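Local coordinates for protein F01G10.3, confirmed by transcript evidence (Caenorhabditis elegans, PDB 3K6J), which probably works as an NAD-dependent (3S)-3-hydroxyacyl-CoA dehydrogenase, with a zinc ion bound in the crystallised dehydrogenase part, at residues G370-E375 with I432-L437. Numbering follows the deposited sequence.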
loop_
_atom_site.group_PDB
_atom_site.type_symbol
_atom_site.label_atom_id
_atom_site.label_comp_id
_atom_site.label_asym_id
_atom_site.label_seq_id
_atom_site.Cartn_x
_atom_site.Cartn_y
_atom_site.Cartn_z
ATOM N N GLY A 370 10.998 5.099 -9.711
ATOM C CA GLY A 370 11.559 4.161 -8.744
ATOM C C GLY A 370 13.077 4.255 -8.691
ATOM O O GLY A 370 13.667 4.313 -7.609
ATOM N N TYR A 371 13.724 4.263 -9.862
ATOM C CA TYR A 371 15.197 4.357 -9.899
ATOM C C TYR A 371 15.678 5.697 -9.358
ATOM O O TYR A 371 16.686 5.781 -8.686
ATOM C CB TYR A 371 15.721 4.061 -11.299
ATOM C CG TYR A 371 15.784 2.577 -11.531
ATOM C CD1 TYR A 371 14.820 1.919 -12.285
ATOM C CD2 TYR A 371 16.786 1.830 -10.958
ATOM C CE1 TYR A 371 14.889 0.547 -12.470
ATOM C CE2 TYR A 371 16.862 0.469 -11.134
ATOM C CZ TYR A 371 15.918 -0.168 -11.877
ATOM O OH TYR A 371 16.028 -1.532 -12.029
ATOM N N ARG A 372 14.909 6.738 -9.625
ATOM C CA ARG A 372 15.111 8.039 -9.013
ATOM C C ARG A 372 15.105 7.940 -7.469
ATOM O O ARG A 372 15.991 8.493 -6.817
ATOM C CB ARG A 372 14.022 8.983 -9.516
ATOM C CG ARG A 372 14.432 10.415 -9.670
ATOM C CD ARG A 372 15.498 10.554 -10.707
ATOM N NE ARG A 372 15.044 11.226 -11.913
ATOM C CZ ARG A 372 15.872 11.625 -12.876
ATOM N NH1 ARG A 372 17.182 11.418 -12.765
ATOM N NH2 ARG A 372 15.395 12.230 -13.952
ATOM N N CYS A 373 14.114 7.242 -6.890
ATOM C CA CYS A 373 14.086 6.980 -5.426
ATOM C C CYS A 373 15.266 6.156 -4.944
ATOM O O CYS A 373 15.836 6.440 -3.883
ATOM C CB CYS A 373 12.803 6.261 -4.996
ATOM S SG CYS A 373 11.339 7.217 -5.189
ATOM N N ILE A 374 15.612 5.114 -5.695
ATOM C CA ILE A 374 16.798 4.341 -5.359
ATOM C C ILE A 374 18.070 5.246 -5.278
ATOM O O ILE A 374 18.721 5.315 -4.225
ATOM C CB ILE A 374 17.012 3.153 -6.323
ATOM C CG1 ILE A 374 15.878 2.132 -6.181
ATOM C CG2 ILE A 374 18.351 2.479 -6.048
ATOM C CD1 ILE A 374 15.758 1.209 -7.362
ATOM N N GLU A 375 18.397 5.955 -6.357
ATOM C CA GLU A 375 19.659 6.736 -6.385
ATOM C C GLU A 375 19.707 7.886 -5.355
ATOM O O GLU A 375 20.789 8.356 -4.996
ATOM C CB GLU A 375 19.966 7.268 -7.792
ATOM C CG GLU A 375 19.067 8.422 -8.239
ATOM C CD GLU A 375 19.384 8.929 -9.653
ATOM O OE1 GLU A 375 20.217 8.300 -10.366
ATOM O OE2 GLU A 375 18.779 9.960 -10.055
ATOM N N ILE A 432 13.038 12.242 -18.141
ATOM C CA ILE A 432 14.480 12.361 -17.901
ATOM C C ILE A 432 14.986 11.102 -17.206
ATOM O O ILE A 432 14.717 10.881 -16.019
ATOM C CB ILE A 432 14.807 13.584 -17.018
ATOM C CG1 ILE A 432 14.036 14.838 -17.490
ATOM C CG2 ILE A 432 16.351 13.766 -16.873
ATOM C CD1 ILE A 432 14.762 15.744 -18.461
ATOM N N VAL A 433 15.719 10.283 -17.945
ATOM C CA VAL A 433 16.213 9.001 -17.434
ATOM C C VAL A 433 17.173 9.153 -16.245
ATOM O O VAL A 433 18.086 9.974 -16.271
ATOM C CB VAL A 433 16.838 8.145 -18.569
ATOM C CG1 VAL A 433 17.291 6.786 -18.064
ATOM C CG2 VAL A 433 15.825 7.942 -19.687
ATOM N N ALA A 434 16.953 8.356 -15.199
ATOM C CA ALA A 434 17.826 8.342 -14.022
ATOM C C ALA A 434 19.126 7.556 -14.256
ATOM O O ALA A 434 19.116 6.508 -14.922
ATOM C CB ALA A 434 17.076 7.766 -12.822
ATOM N N ASP A 435 20.231 8.054 -13.693
ATOM C CA ASP A 435 21.519 7.353 -13.737
ATOM C C ASP A 435 21.442 5.929 -13.204
ATOM O O ASP A 435 22.059 5.035 -13.780
ATOM C CB ASP A 435 22.612 8.137 -12.990
ATOM C CG ASP A 435 23.013 9.432 -13.711
ATOM O OD1 ASP A 435 22.863 9.505 -14.945
ATOM O OD2 ASP A 435 23.473 10.387 -13.046
ATOM N N ALA A 436 20.683 5.701 -12.125
ATOM C CA ALA A 436 20.544 4.336 -11.564
ATOM C C ALA A 436 19.825 3.384 -12.526
ATOM O O ALA A 436 20.064 2.176 -12.517
ATOM C CB ALA A 436 19.833 4.361 -10.202
ATOM N N LEU A 437 18.941 3.930 -13.350
ATOM C CA LEU A 437 18.269 3.110 -14.363
ATOM C C LEU A 437 19.271 2.714 -15.453
ATOM O O LEU A 437 19.412 1.521 -15.752
ATOM C CB LEU A 437 17.042 3.821 -14.967
ATOM C CG LEU A 437 16.021 2.920 -15.686
ATOM C CD1 LEU A 437 14.698 3.655 -15.912
ATOM C CD2 LEU A 437 16.547 2.397 -17.009
#
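Glu375 OE1 accepts a hydrogen bond from Ala436 N at 3.2 Å. The amide comes from the anti side of the carboxylate, 34° out of its plane, and belongs to the first turn of helix 435-440, where Ala434 is the N-cap. The start of this short helix would probably stabilise the negative charge slightly. Glu375 CG lies between the backbone N and the carbonyl carbon (chi1 73°), and the extended chain beyond it carries the acid across. Within helix 355-375, Arg372 NH1 gives Glu375 OE2 a weak hydrogen bond at 3.5 Å, part of a salt bridge, at the guanidinium edge. One face of the guanidinium lies over Ala434 N, and Arg372 CD touches Ala434 CB at 3.8 Å. A leucine in place of Arg372 would probably leave Glu375 OE2 without this charged mate and take the flat guanidinium off Ala434. Tyr371 turns one ring face to Leu437 in a CH-pi contact; Leu437 CA lies 4.1 Å from the centroid of the Tyr371 ring. Tyr371 CD2 packs on Ala436 CB at 4.0 Å. The contact thus joins the end of helix 355-375 to the start of the C-terminal helix 435-440. Leu437 and Val433 pack on Leu418 of helix 412-424, and Tyr371 touches Asn381 of helix 381-391.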